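Local coordinates for conserved uncharacterized protein (predicted phosphoesterase COG0622) (Streptococcus pneumoniae, PDB 3CK2) that is an uncharacterized protein of the calcineurin-like phosphoesterase superfamily that binds two manganese ions and probably hydrolyses phosphoester bonds, at residues 11-21 and 128-136; 33-41 and 49-57. All coordinates share one frame; numbering follows the deposited sequence.

Contact 1: 11-21 and 128-136; sequences VMSDSHGDSLI and LNPGSISQP. With MN (manganese (II) ion), chain B.
His16 and Gln135 stack beside a manganese ion: the Gln135 amide lies almost parallel to the imidazole, the planes 4° apart, with NE2 3.6 Å from His16 CD2, toward the rim of the ring. The ion is bound by His16 NE2 at 2.3 Å and Asp14 OD1, two waters, Asp41 and His115; His16 ND1 is hydrogen-bonded to Glu43. Behind these ligands the loop 131-135 grips the backbone that carries them. Ser132 OG donates to Asp14 O (2.7 Å) and accepts from Gln135 N (2.8 Å) as an ST motif; a small hydroxyl suits a place where it must give and take at once. Ser134 OG reaches Ser15 O (2.7 Å) from the face opposite Asp18 N, which closes the type I' turn before the helix. Deeper in, Ile133 N meets Ser13 O in a nearly straight bond (166°). The Ile133 side chain, CG1 anti to the backbone N (chi1 -158°), extends into an apolar layer, CD1 lying 3.6 Å from Ile21 CG1 and near Met12 SE. Pro130 packs its ring over the backbone of Val11 and Met12. The contact bridges strands 7-12 and 125-130, of different sheets, with helix 19-29 and strand 145-150 also packing against Ile133.

Contact 2: 33-41 and 49-57; sequences VDAVFHNGD and PLWEGIRVV. With MN (manganese (II) ion), chain B.
Val36 O receives Arg55 N in the shortest hydrogen bond between the two segments, 2.8 Å and nearly straight at 166°, and Ile54 CA-H also leans on this oxygen. One step along, His38 N donates to Arg55 O (2.9 Å), and Val57 N returns a longer bond to His38 O. This alternation, with Phe37 beside Arg55 and His38 beside Val56, is parallel pairing; strand 54-56 forms the outer edge of its sheet, and 35-38 lies between it and 7-12. Before the edge strand, a type II turn from Trp51 to Ile54 reverses the chain, with Gly53 taking a positive phi that a side chain would make crowded.

On one face, Val36 packs on Ile54, while His38 and Val56 meet Trp51, Val56 CG1 lying over the indole. The indole edge meets the His38 imidazole face in a T-shaped pair, with planes at 85° and Trp51 CH2 3.6 Å from His38 CD2. Chi1 of -171° swings the ring away from the His38 amide nitrogen, and ND1 accepts Gly40 N in the ring plane at 3.0 Å. NE2 is hydrogen-bonded to Ser15, so both ring nitrogens are engaged and the rotation of the ring is fixed; histidine suits a place needing a flat face for tryptophan and two polar edge atoms. Such parallel strands, ending in loops that carry metal ligands, belong to the calcineurin-like phosphoesterase fold: just past Gly40, Asp41 OD2 binds the manganese at 2.2 Å and also the second ion, bridging the pair.

On the other face, Arg55 CB touches Phe37 CD1 at 3.6 Å, while the guanidinium leads away and Arg55 NE bonds to Thr73. Gly40 brings its CA to 3.3 Å from Val57 O, a closeness that suits a residue without a side chain.

In the fold
Both contacts are largely buried, and contact 2 is nested in the chain loop closed by contact 1. They share a sheet, in which strands 7-12 and 35-38 are neighbours: Met12 N lies 2.7 Å from Phe37 O, and Val11 packs on Asn39. Contact 1 is mainly loop against loop, with serine hydroxyls holding carbonyls near the metal and apolar side chains behind, and it joins the two sheets. Contact 2 is regular backbone pairing within one sheet, with aromatic packing, and reaches solvent at Gly53. Each brings aspartate to the manganese pair at its strand ends, and two metal-bound waters are common to both.

Contact 1: 11-21 and 128-136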
ATOM      1  N   VAL A  11      -3.488  -1.940   2.998  1.00 20.98           N
ATOM      2  CA  VAL A  11      -2.355  -1.897   2.075  1.00 20.55           C
ATOM      3  C   VAL A  11      -1.262  -2.831   2.589  1.00 21.24           C
ATOM      4  O   VAL A  11      -0.850  -2.707   3.748  1.00 21.06           O
ATOM      5  CB  VAL A  11      -1.787  -0.450   1.957  1.00 19.84           C
ATOM      6  CG1 VAL A  11      -0.752  -0.370   0.820  1.00 17.48           C
ATOM      7  CG2 VAL A  11      -2.930   0.565   1.748  1.00 19.35           C
HETATM    8  N   MSE A  12      -0.786  -3.744   1.735  1.00 22.20           N
HETATM    9  CA  MSE A  12       0.401  -4.569   2.048  1.00 22.85           C
HETATM   10  C   MSE A  12       1.353  -4.617   0.856  1.00 21.46           C
HETATM   11  O   MSE A  12       1.068  -4.073  -0.183  1.00 21.45           O
HETATM   12  CB  MSE A  12      -0.012  -5.982   2.483  1.00 23.29           C
HETATM   13  CG  MSE A  12      -0.703  -6.740   1.381  1.00 25.56           C
HETATM   14 SE   MSE A  12      -1.231  -8.548   1.862  0.80 30.60          SE
HETATM   15  CE  MSE A  12      -2.749  -8.662   0.643  1.00 22.26           C
ATOM     16  N   SER A  13       2.502  -5.256   1.025  1.00 21.14           N
ATOM     17  CA  SER A  13       3.560  -5.228   0.033  1.00 20.84           C
ATOM     18  C   SER A  13       4.695  -6.128   0.397  1.00 20.55           C
ATOM     19  O   SER A  13       4.976  -6.350   1.576  1.00 18.96           O
ATOM     20  CB  SER A  13       4.130  -3.807  -0.121  1.00 21.38           C
ATOM     21  OG  SER A  13       4.907  -3.671  -1.294  1.00 20.52           O
ATOM     22  N   ASP A  14       5.392  -6.603  -0.647  1.00 21.45           N
ATOM     23  CA  ASP A  14       6.704  -7.266  -0.483  1.00 20.74           C
ATOM     24  C   ASP A  14       6.564  -8.479   0.451  1.00 20.94           C
ATOM     25  O   ASP A  14       7.312  -8.654   1.432  1.00 20.86           O
ATOM     26  CB  ASP A  14       7.765  -6.267  -0.008  1.00 20.12           C
ATOM     27  CG  ASP A  14       8.110  -5.222  -1.064  1.00 20.09           C
ATOM     28  OD1 ASP A  14       9.048  -5.493  -1.885  1.00 16.43           O
ATOM     29  OD2 ASP A  14       7.478  -4.120  -1.042  1.00 19.78           O
ATOM     30  N   SER A  15       5.603  -9.325   0.065  1.00 20.93           N
ATOM     31  CA  SER A  15       5.244 -10.575   0.737  1.00 20.31           C
ATOM     32  C   SER A  15       6.153 -11.772   0.350  1.00 19.78           C
ATOM     33  O   SER A  15       6.271 -12.707   1.105  1.00 19.50           O
ATOM     34  CB  SER A  15       3.759 -10.889   0.477  1.00 20.42           C
ATOM     35  OG  SER A  15       3.397 -10.702  -0.877  1.00 21.13           O
ATOM     36  N   HIS A  16       6.774 -11.718  -0.821  1.00 19.57           N
ATOM     37  CA  HIS A  16       7.922 -12.554  -1.199  1.00 19.38           C
ATOM     38  C   HIS A  16       7.736 -14.058  -1.013  1.00 19.24           C
ATOM     39  O   HIS A  16       8.493 -14.728  -0.293  1.00 18.13           O
ATOM     40  CB  HIS A  16       9.223 -12.045  -0.524  1.00 19.34           C
ATOM     41  CG  HIS A  16       9.776 -10.813  -1.179  1.00 17.70           C
ATOM     42  ND1 HIS A  16      10.426 -10.845  -2.396  1.00 14.37           N
ATOM     43  CD2 HIS A  16       9.711  -9.518  -0.823  1.00 17.23           C
ATOM     44  CE1 HIS A  16      10.753  -9.622  -2.752  1.00 17.61           C
ATOM     45  NE2 HIS A  16      10.322  -8.792  -1.818  1.00 18.84           N
ATOM     46  N   GLY A  17       6.722 -14.565  -1.695  1.00 18.77           N
ATOM     47  CA  GLY A  17       6.472 -15.987  -1.767  1.00 18.87           C
ATOM     48  C   GLY A  17       5.623 -16.535  -0.639  1.00 19.05           C
ATOM     49  O   GLY A  17       5.300 -17.696  -0.632  1.00 18.66           O
ATOM     50  N   ASP A  18       5.230 -15.692   0.300  1.00 20.09           N
ATOM     51  CA  ASP A  18       4.322 -16.087   1.358  1.00 20.63           C
ATOM     52  C   ASP A  18       2.889 -15.855   0.864  1.00 21.12           C
ATOM     53  O   ASP A  18       2.391 -14.741   0.807  1.00 21.23           O
ATOM     54  CB  ASP A  18       4.655 -15.292   2.622  1.00 20.98           C
ATOM     55  CG  ASP A  18       3.847 -15.710   3.818  1.00 20.71           C
ATOM     56  OD1 ASP A  18       2.765 -16.303   3.664  1.00 21.93           O
ATOM     57  OD2 ASP A  18       4.303 -15.400   4.931  1.00 21.33           O
ATOM     58  N   SER A  19       2.253 -16.936   0.452  1.00 21.38           N
ATOM     59  CA  SER A  19       0.902 -16.881  -0.025  1.00 22.21           C
ATOM     60  C   SER A  19      -0.125 -17.015   1.106  1.00 22.10           C
ATOM     61  O   SER A  19      -1.220 -16.494   0.985  1.00 21.20           O
ATOM     62  CB  SER A  19       0.681 -17.959  -1.105  1.00 22.54           C
ATOM     63  OG  SER A  19       1.039 -19.222  -0.620  1.00 22.79           O
ATOM     64  N   LEU A  20       0.234 -17.680   2.209  1.00 23.27           N
ATOM     65  CA  LEU A  20      -0.708 -17.829   3.328  1.00 23.68           C
ATOM     66  C   LEU A  20      -1.002 -16.465   3.913  1.00 23.38           C
ATOM     67  O   LEU A  20      -2.146 -16.194   4.289  1.00 22.30           O
ATOM     68  CB  LEU A  20      -0.195 -18.761   4.425  1.00 24.06           C
ATOM     69  CG  LEU A  20      -0.313 -20.293   4.328  1.00 27.81           C
ATOM     70  CD1 LEU A  20       0.231 -20.919   5.637  1.00 27.86           C
ATOM     71  CD2 LEU A  20      -1.733 -20.852   4.048  1.00 28.43           C
ATOM     72  N   ILE A  21       0.003 -15.586   3.974  1.00 23.44           N
ATOM     73  CA  ILE A  21      -0.259 -14.248   4.558  1.00 23.47           C
ATOM     74  C   ILE A  21      -1.166 -13.374   3.682  1.00 23.41           C
ATOM     75  O   ILE A  21      -1.996 -12.604   4.173  1.00 24.46           O
ATOM     76  CB  ILE A  21       1.035 -13.480   5.041  1.00 22.98           C
ATOM     77  CG1 ILE A  21       0.626 -12.417   6.078  1.00 23.53           C
ATOM     78  CG2 ILE A  21       1.841 -12.861   3.911  1.00 19.96           C
ATOM     79  CD1 ILE A  21       0.026 -12.973   7.392  1.00 20.69           C
ATOM     80  N   LEU A 128       2.524   6.520   1.191  1.00 20.38           N
ATOM     81  CA  LEU A 128       2.533   5.413   2.134  1.00 20.56           C
ATOM     82  C   LEU A 128       3.227   4.200   1.547  1.00 20.32           C
ATOM     83  O   LEU A 128       2.871   3.730   0.455  1.00 19.74           O
ATOM     84  CB  LEU A 128       1.098   5.020   2.537  1.00 21.09           C
ATOM     85  CG  LEU A 128       0.883   3.798   3.446  1.00 20.54           C
ATOM     86  CD1 LEU A 128       1.356   4.098   4.884  1.00 20.05           C
ATOM     87  CD2 LEU A 128      -0.577   3.468   3.443  1.00 21.64           C
ATOM     88  N   ASN A 129       4.207   3.708   2.306  1.00 20.32           N
ATOM     89  CA  ASN A 129       4.749   2.374   2.138  1.00 20.26           C
ATOM     90  C   ASN A 129       4.256   1.610   3.349  1.00 19.68           C
ATOM     91  O   ASN A 129       4.510   2.019   4.505  1.00 18.34           O
ATOM     92  CB  ASN A 129       6.283   2.413   2.068  1.00 20.48           C
ATOM     93  CG  ASN A 129       6.890   1.062   1.671  1.00 21.61           C
ATOM     94  OD1 ASN A 129       6.455   0.015   2.135  1.00 22.44           O
ATOM     95  ND2 ASN A 129       7.906   1.094   0.818  1.00 21.64           N
ATOM     96  N   PRO A 130       3.538   0.505   3.116  1.00 19.02           N
ATOM     97  CA  PRO A 130       3.023  -0.218   4.281  1.00 18.88           C
ATOM     98  C   PRO A 130       4.091  -0.984   5.086  1.00 18.81           C
ATOM     99  O   PRO A 130       3.747  -1.570   6.076  1.00 17.71           O
ATOM    100  CB  PRO A 130       2.024  -1.200   3.644  1.00 19.23           C
ATOM    101  CG  PRO A 130       2.634  -1.505   2.310  1.00 18.48           C
ATOM    102  CD  PRO A 130       3.175  -0.172   1.848  1.00 19.87           C
ATOM    103  N   GLY A 131       5.361  -0.938   4.660  1.00 19.05           N
ATOM    104  CA  GLY A 131       6.396  -1.862   5.086  1.00 19.04           C
ATOM    105  C   GLY A 131       6.376  -3.139   4.276  1.00 19.72           C
ATOM    106  O   GLY A 131       5.602  -3.279   3.310  1.00 21.04           O
ATOM    107  N   SER A 132       7.234  -4.092   4.656  1.00 19.85           N
ATOM    108  CA  SER A 132       7.172  -5.461   4.141  1.00 18.92           C
ATOM    109  C   SER A 132       6.476  -6.429   5.123  1.00 18.86           C
ATOM    110  O   SER A 132       6.855  -6.551   6.295  1.00 18.30           O
ATOM    111  CB  SER A 132       8.557  -5.962   3.754  1.00 18.98           C
ATOM    112  OG  SER A 132       8.489  -7.339   3.426  1.00 18.10           O
ATOM    113  N   ILE A 133       5.461  -7.145   4.621  1.00 18.73           N
ATOM    114  CA  ILE A 133       4.720  -8.095   5.449  1.00 18.23           C
ATOM    115  C   ILE A 133       5.520  -9.398   5.668  1.00 18.71           C
ATOM    116  O   ILE A 133       5.075 -10.243   6.415  1.00 18.48           O
ATOM    117  CB  ILE A 133       3.265  -8.343   4.849  1.00 18.86           C
ATOM    118  CG1 ILE A 133       2.272  -8.865   5.910  1.00 18.79           C
ATOM    119  CG2 ILE A 133       3.268  -9.199   3.522  1.00 16.94           C
ATOM    120  CD1 ILE A 133       0.816  -8.834   5.421  1.00 17.03           C
ATOM    121  N   SER A 134       6.683  -9.570   4.999  1.00 18.66           N
ATOM    122  CA  SER A 134       7.522 -10.777   5.143  1.00 17.57           C
ATOM    123  C   SER A 134       8.992 -10.518   5.393  1.00 17.31           C
ATOM    124  O   SER A 134       9.623 -11.351   5.972  1.00 17.88           O
ATOM    125  CB  SER A 134       7.431 -11.655   3.899  1.00 17.42           C
ATOM    126  OG  SER A 134       6.114 -12.067   3.710  1.00 18.52           O
ATOM    127  N   GLN A 135       9.548  -9.395   4.936  1.00 17.93           N
ATOM    128  CA  GLN A 135      11.002  -9.149   4.962  1.00 17.77           C
ATOM    129  C   GLN A 135      11.271  -7.715   5.356  1.00 18.89           C
ATOM    130  O   GLN A 135      11.650  -6.876   4.510  1.00 19.88           O
ATOM    131  CB  GLN A 135      11.586  -9.351   3.565  1.00 18.97           C
ATOM    132  CG  GLN A 135      11.641 -10.796   3.117  1.00 17.41           C
ATOM    133  CD  GLN A 135      12.249 -10.984   1.767  1.00 17.89           C
ATOM    134  OE1 GLN A 135      12.308 -12.112   1.276  1.00 19.15           O
ATOM    135  NE2 GLN A 135      12.712  -9.914   1.151  1.00 16.92           N
ATOM    136  N   PRO A 136      11.016  -7.399   6.634  1.00 18.74           N
ATOM    137  CA  PRO A 136      11.201  -6.059   7.142  1.00 18.10           C
ATOM    138  C   PRO A 136      12.664  -5.588   7.096  1.00 17.76           C
ATOM    139  O   PRO A 136      13.591  -6.379   7.317  1.00 18.22           O
ATOM    140  CB  PRO A 136      10.685  -6.170   8.574  1.00 17.84           C
ATOM    141  CG  PRO A 136      10.813  -7.619   8.916  1.00 17.99           C
ATOM    142  CD  PRO A 136      10.537  -8.325   7.686  1.00 18.47           C
TER
HETATM  143 MN    MN B 201      10.804  -6.553  -2.306  0.80 18.33          MN
HETATM  144  O   HOH W   1       7.912  -2.006   0.912  1.00 21.69           O
HETATM  145  O   HOH W   2      12.781  -7.442  -2.722  1.00 18.54           O
HETATM  146  O   HOH W   3      11.919  -4.779  -2.979  1.00 20.43           O

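Contact 2: 33-41 and 49-57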
ATOM      1  N   VAL A  33     -13.823  -3.781   4.062  1.00 20.48           N
ATOM      2  CA  VAL A  33     -13.207  -2.461   3.943  1.00 20.20           C
ATOM      3  C   VAL A  33     -13.479  -2.006   2.505  1.00 20.29           C
ATOM      4  O   VAL A  33     -13.946  -2.809   1.665  1.00 19.74           O
ATOM      5  CB  VAL A  33     -11.669  -2.518   4.260  1.00 20.35           C
ATOM      6  CG1 VAL A  33     -11.437  -2.905   5.698  1.00 18.29           C
ATOM      7  CG2 VAL A  33     -10.956  -3.479   3.344  1.00 18.88           C
ATOM      8  N   ASP A  34     -13.189  -0.746   2.186  1.00 20.31           N
ATOM      9  CA  ASP A  34     -13.434  -0.260   0.819  1.00 20.73           C
ATOM     10  C   ASP A  34     -12.493  -0.819  -0.259  1.00 21.15           C
ATOM     11  O   ASP A  34     -12.896  -0.957  -1.391  1.00 21.62           O
ATOM     12  CB  ASP A  34     -13.432   1.265   0.793  1.00 21.11           C
ATOM     13  CG  ASP A  34     -14.498   1.835   1.669  1.00 20.26           C
ATOM     14  OD1 ASP A  34     -15.573   2.196   1.144  1.00 21.07           O
ATOM     15  OD2 ASP A  34     -14.292   1.844   2.889  1.00 18.45           O
ATOM     16  N   ALA A  35     -11.253  -1.159   0.092  1.00 21.54           N
ATOM     17  CA  ALA A  35     -10.305  -1.705  -0.872  1.00 21.01           C
ATOM     18  C   ALA A  35      -9.140  -2.315  -0.128  1.00 21.41           C
ATOM     19  O   ALA A  35      -8.821  -1.901   0.986  1.00 20.78           O
ATOM     20  CB  ALA A  35      -9.812  -0.607  -1.847  1.00 20.42           C
ATOM     21  N   VAL A  36      -8.522  -3.326  -0.762  1.00 22.18           N
ATOM     22  CA  VAL A  36      -7.333  -3.977  -0.276  1.00 22.23           C
ATOM     23  C   VAL A  36      -6.284  -3.881  -1.362  1.00 22.67           C
ATOM     24  O   VAL A  36      -6.547  -4.258  -2.495  1.00 23.58           O
ATOM     25  CB  VAL A  36      -7.598  -5.454   0.159  1.00 23.14           C
ATOM     26  CG1 VAL A  36      -6.288  -6.127   0.663  1.00 19.19           C
ATOM     27  CG2 VAL A  36      -8.672  -5.499   1.243  1.00 22.66           C
ATOM     28  N   PHE A  37      -5.084  -3.398  -1.003  1.00 22.57           N
ATOM     29  CA  PHE A  37      -3.978  -3.189  -1.974  1.00 22.41           C
ATOM     30  C   PHE A  37      -2.718  -3.993  -1.674  1.00 22.02           C
ATOM     31  O   PHE A  37      -2.310  -4.119  -0.522  1.00 22.63           O
ATOM     32  CB  PHE A  37      -3.562  -1.709  -2.005  1.00 22.07           C
ATOM     33  CG  PHE A  37      -4.653  -0.802  -2.388  1.00 22.05           C
ATOM     34  CD1 PHE A  37      -4.823  -0.444  -3.705  1.00 20.68           C
ATOM     35  CD2 PHE A  37      -5.539  -0.319  -1.432  1.00 21.41           C
ATOM     36  CE1 PHE A  37      -5.836   0.389  -4.083  1.00 21.64           C
ATOM     37  CE2 PHE A  37      -6.579   0.512  -1.813  1.00 24.08           C
ATOM     38  CZ  PHE A  37      -6.723   0.864  -3.156  1.00 22.76           C
ATOM     39  N   HIS A  38      -2.052  -4.453  -2.720  1.00 21.60           N
ATOM     40  CA  HIS A  38      -0.754  -5.109  -2.566  1.00 21.33           C
ATOM     41  C   HIS A  38       0.173  -4.409  -3.533  1.00 21.36           C
ATOM     42  O   HIS A  38      -0.142  -4.313  -4.690  1.00 22.38           O
ATOM     43  CB  HIS A  38      -0.866  -6.606  -2.844  1.00 21.07           C
ATOM     44  CG  HIS A  38       0.356  -7.384  -2.502  1.00 19.92           C
ATOM     45  ND1 HIS A  38       1.591  -7.117  -3.053  1.00 19.72           N
ATOM     46  CD2 HIS A  38       0.525  -8.457  -1.698  1.00 20.88           C
ATOM     47  CE1 HIS A  38       2.471  -7.970  -2.567  1.00 22.71           C
ATOM     48  NE2 HIS A  38       1.855  -8.784  -1.725  1.00 20.52           N
ATOM     49  N   ASN A  39       1.297  -3.884  -3.055  1.00 21.36           N
ATOM     50  CA  ASN A  39       2.141  -3.005  -3.865  1.00 21.19           C
ATOM     51  C   ASN A  39       3.320  -3.723  -4.548  1.00 21.32           C
ATOM     52  O   ASN A  39       4.267  -3.092  -5.024  1.00 20.41           O
ATOM     53  CB  ASN A  39       2.629  -1.827  -3.012  1.00 21.21           C
ATOM     54  CG  ASN A  39       1.491  -1.013  -2.413  1.00 20.99           C
ATOM     55  OD1 ASN A  39       0.357  -1.056  -2.911  1.00 22.40           O
ATOM     56  ND2 ASN A  39       1.796  -0.244  -1.334  1.00 17.29           N
ATOM     57  N   GLY A  40       3.236  -5.052  -4.573  1.00 22.01           N
ATOM     58  CA  GLY A  40       4.105  -5.891  -5.372  1.00 21.63           C
ATOM     59  C   GLY A  40       5.179  -6.654  -4.626  1.00 21.87           C
ATOM     60  O   GLY A  40       5.325  -6.588  -3.397  1.00 22.05           O
ATOM     61  N   ASP A  41       5.961  -7.367  -5.424  1.00 22.59           N
ATOM     62  CA  ASP A  41       6.954  -8.340  -4.961  1.00 21.98           C
ATOM     63  C   ASP A  41       6.279  -9.418  -4.124  1.00 22.00           C
ATOM     64  O   ASP A  41       6.720  -9.739  -3.032  1.00 23.46           O
ATOM     65  CB  ASP A  41       8.052  -7.632  -4.192  1.00 21.71           C
ATOM     66  CG  ASP A  41       9.200  -7.220  -5.042  1.00 19.48           C
ATOM     67  OD1 ASP A  41       9.121  -7.330  -6.267  1.00 15.09           O
ATOM     68  OD2 ASP A  41      10.210  -6.780  -4.430  1.00 20.59           O
ATOM     69  N   PRO A  49      -6.091 -17.030  -7.432  1.00 24.85           N
ATOM     70  CA  PRO A  49      -7.376 -16.616  -6.861  1.00 24.72           C
ATOM     71  C   PRO A  49      -7.250 -15.850  -5.559  1.00 24.55           C
ATOM     72  O   PRO A  49      -8.227 -15.276  -5.116  1.00 24.95           O
ATOM     73  CB  PRO A  49      -8.126 -17.934  -6.662  1.00 24.80           C
ATOM     74  CG  PRO A  49      -7.075 -18.979  -6.611  1.00 25.33           C
ATOM     75  CD  PRO A  49      -5.911 -18.497  -7.409  1.00 24.49           C
ATOM     76  N   LEU A  50      -6.051 -15.819  -4.973  1.00 25.08           N
ATOM     77  CA  LEU A  50      -5.737 -14.961  -3.823  1.00 24.88           C
ATOM     78  C   LEU A  50      -5.870 -13.463  -4.124  1.00 24.90           C
ATOM     79  O   LEU A  50      -6.015 -12.649  -3.201  1.00 25.22           O
ATOM     80  CB  LEU A  50      -4.321 -15.274  -3.314  1.00 25.16           C
ATOM     81  CG  LEU A  50      -4.110 -16.731  -2.831  1.00 25.90           C
ATOM     82  CD1 LEU A  50      -2.664 -16.910  -2.314  1.00 24.72           C
ATOM     83  CD2 LEU A  50      -5.173 -17.195  -1.770  1.00 23.42           C
ATOM     84  N   TRP A  51      -5.859 -13.095  -5.405  1.00 24.34           N
ATOM     85  CA  TRP A  51      -5.946 -11.693  -5.782  1.00 24.35           C
ATOM     86  C   TRP A  51      -7.366 -11.184  -5.940  1.00 24.17           C
ATOM     87  O   TRP A  51      -7.550 -10.002  -6.254  1.00 24.30           O
ATOM     88  CB  TRP A  51      -5.184 -11.418  -7.072  1.00 24.11           C
ATOM     89  CG  TRP A  51      -3.711 -11.650  -6.975  1.00 25.37           C
ATOM     90  CD1 TRP A  51      -2.944 -12.442  -7.805  1.00 25.22           C
ATOM     91  CD2 TRP A  51      -2.815 -11.137  -5.976  1.00 24.62           C
ATOM     92  NE1 TRP A  51      -1.628 -12.423  -7.396  1.00 25.29           N
ATOM     93  CE2 TRP A  51      -1.516 -11.621  -6.290  1.00 24.83           C
ATOM     94  CE3 TRP A  51      -2.970 -10.310  -4.862  1.00 22.91           C
ATOM     95  CZ2 TRP A  51      -0.394 -11.290  -5.537  1.00 25.09           C
ATOM     96  CZ3 TRP A  51      -1.863  -9.992  -4.120  1.00 24.55           C
ATOM     97  CH2 TRP A  51      -0.583 -10.485  -4.457  1.00 24.59           C
ATOM     98  N   GLU A  52      -8.352 -12.056  -5.765  1.00 23.76           N
ATOM     99  CA  GLU A  52      -9.758 -11.645  -5.860  1.00 23.65           C
ATOM    100  C   GLU A  52     -10.059 -10.710  -4.701  1.00 23.12           C
ATOM    101  O   GLU A  52      -9.864 -11.075  -3.540  1.00 23.46           O
ATOM    102  CB  GLU A  52     -10.729 -12.842  -5.791  1.00 24.19           C
ATOM    103  CG  GLU A  52     -10.611 -13.870  -6.903  0.30 23.07           C
ATOM    104  CD  GLU A  52     -11.198 -15.216  -6.500  0.30 22.41           C
ATOM    105  OE1 GLU A  52     -11.156 -15.569  -5.302  0.30 19.49           O
ATOM    106  OE2 GLU A  52     -11.690 -15.929  -7.386  0.30 19.97           O
ATOM    107  N   GLY A  53     -10.517  -9.505  -5.038  1.00 22.88           N
ATOM    108  CA  GLY A  53     -10.785  -8.435  -4.080  1.00 23.02           C
ATOM    109  C   GLY A  53      -9.612  -7.476  -3.824  1.00 23.19           C
ATOM    110  O   GLY A  53      -9.793  -6.449  -3.141  1.00 23.11           O
ATOM    111  N   ILE A  54      -8.430  -7.783  -4.386  1.00 22.55           N
ATOM    112  CA  ILE A  54      -7.202  -7.038  -4.099  1.00 22.46           C
ATOM    113  C   ILE A  54      -6.696  -6.280  -5.324  1.00 22.78           C
ATOM    114  O   ILE A  54      -6.698  -6.832  -6.412  1.00 23.36           O
ATOM    115  CB  ILE A  54      -6.056  -7.978  -3.586  1.00 22.24           C
ATOM    116  CG1 ILE A  54      -6.486  -8.721  -2.313  1.00 20.38           C
ATOM    117  CG2 ILE A  54      -4.766  -7.171  -3.352  1.00 21.02           C
ATOM    118  CD1 ILE A  54      -5.458  -9.725  -1.844  1.00 21.29           C
ATOM    119  N   ARG A  55      -6.249  -5.030  -5.134  1.00 22.56           N
ATOM    120  CA  ARG A  55      -5.591  -4.276  -6.204  1.00 22.37           C
ATOM    121  C   ARG A  55      -4.091  -4.444  -6.116  1.00 21.94           C
ATOM    122  O   ARG A  55      -3.486  -3.990  -5.152  1.00 22.28           O
ATOM    123  CB  ARG A  55      -5.935  -2.784  -6.142  1.00 22.49           C
ATOM    124  CG  ARG A  55      -7.410  -2.475  -6.176  1.00 24.11           C
ATOM    125  CD  ARG A  55      -7.940  -2.619  -7.579  1.00 27.10           C
ATOM    126  NE  ARG A  55      -7.793  -1.399  -8.370  1.00 28.37           N
ATOM    127  CZ  ARG A  55      -8.037  -1.315  -9.674  1.00 27.13           C
ATOM    128  NH1 ARG A  55      -8.409  -2.379 -10.368  1.00 27.13           N
ATOM    129  NH2 ARG A  55      -7.890  -0.151 -10.290  1.00 27.85           N
ATOM    130  N   VAL A  56      -3.486  -5.067  -7.128  1.00 21.09           N
ATOM    131  CA  VAL A  56      -2.045  -5.465  -7.062  1.00 20.86           C
ATOM    132  C   VAL A  56      -1.240  -4.949  -8.257  1.00 20.33           C
ATOM    133  O   VAL A  56      -1.696  -4.944  -9.399  1.00 19.72           O
ATOM    134  CB  VAL A  56      -1.882  -7.040  -6.864  1.00 20.60           C
ATOM    135  CG1 VAL A  56      -2.598  -7.826  -7.963  1.00 18.46           C
ATOM    136  CG2 VAL A  56      -0.400  -7.474  -6.701  1.00 19.98           C
ATOM    137  N   VAL A  57      -0.040  -4.477  -7.967  1.00 21.33           N
ATOM    138  CA  VAL A  57       0.881  -3.953  -9.020  1.00 20.88           C
ATOM    139  C   VAL A  57       2.163  -4.817  -9.090  1.00 21.73           C
ATOM    140  O   VAL A  57       2.423  -5.658  -8.213  1.00 22.14           O
ATOM    141  CB  VAL A  57       1.200  -2.437  -8.828  1.00 20.27           C
ATOM    142  CG1 VAL A  57      -0.047  -1.626  -9.154  1.00 16.07           C
ATOM    143  CG2 VAL A  57       1.741  -2.175  -7.400  1.00 18.17           C
TER
HETATM  144 MN    MN B 201      10.804  -6.553  -2.306  0.80 18.33          MN
HETATM  145  O   HOH W   4      -9.493  -3.576  -3.547  1.00 39.38           O
HETATM  146  O   HOH W   2      12.781  -7.442  -2.722  1.00 18.54           O
HETATM  147  O   HOH W   3      11.919  -4.779  -2.979  1.00 20.43           O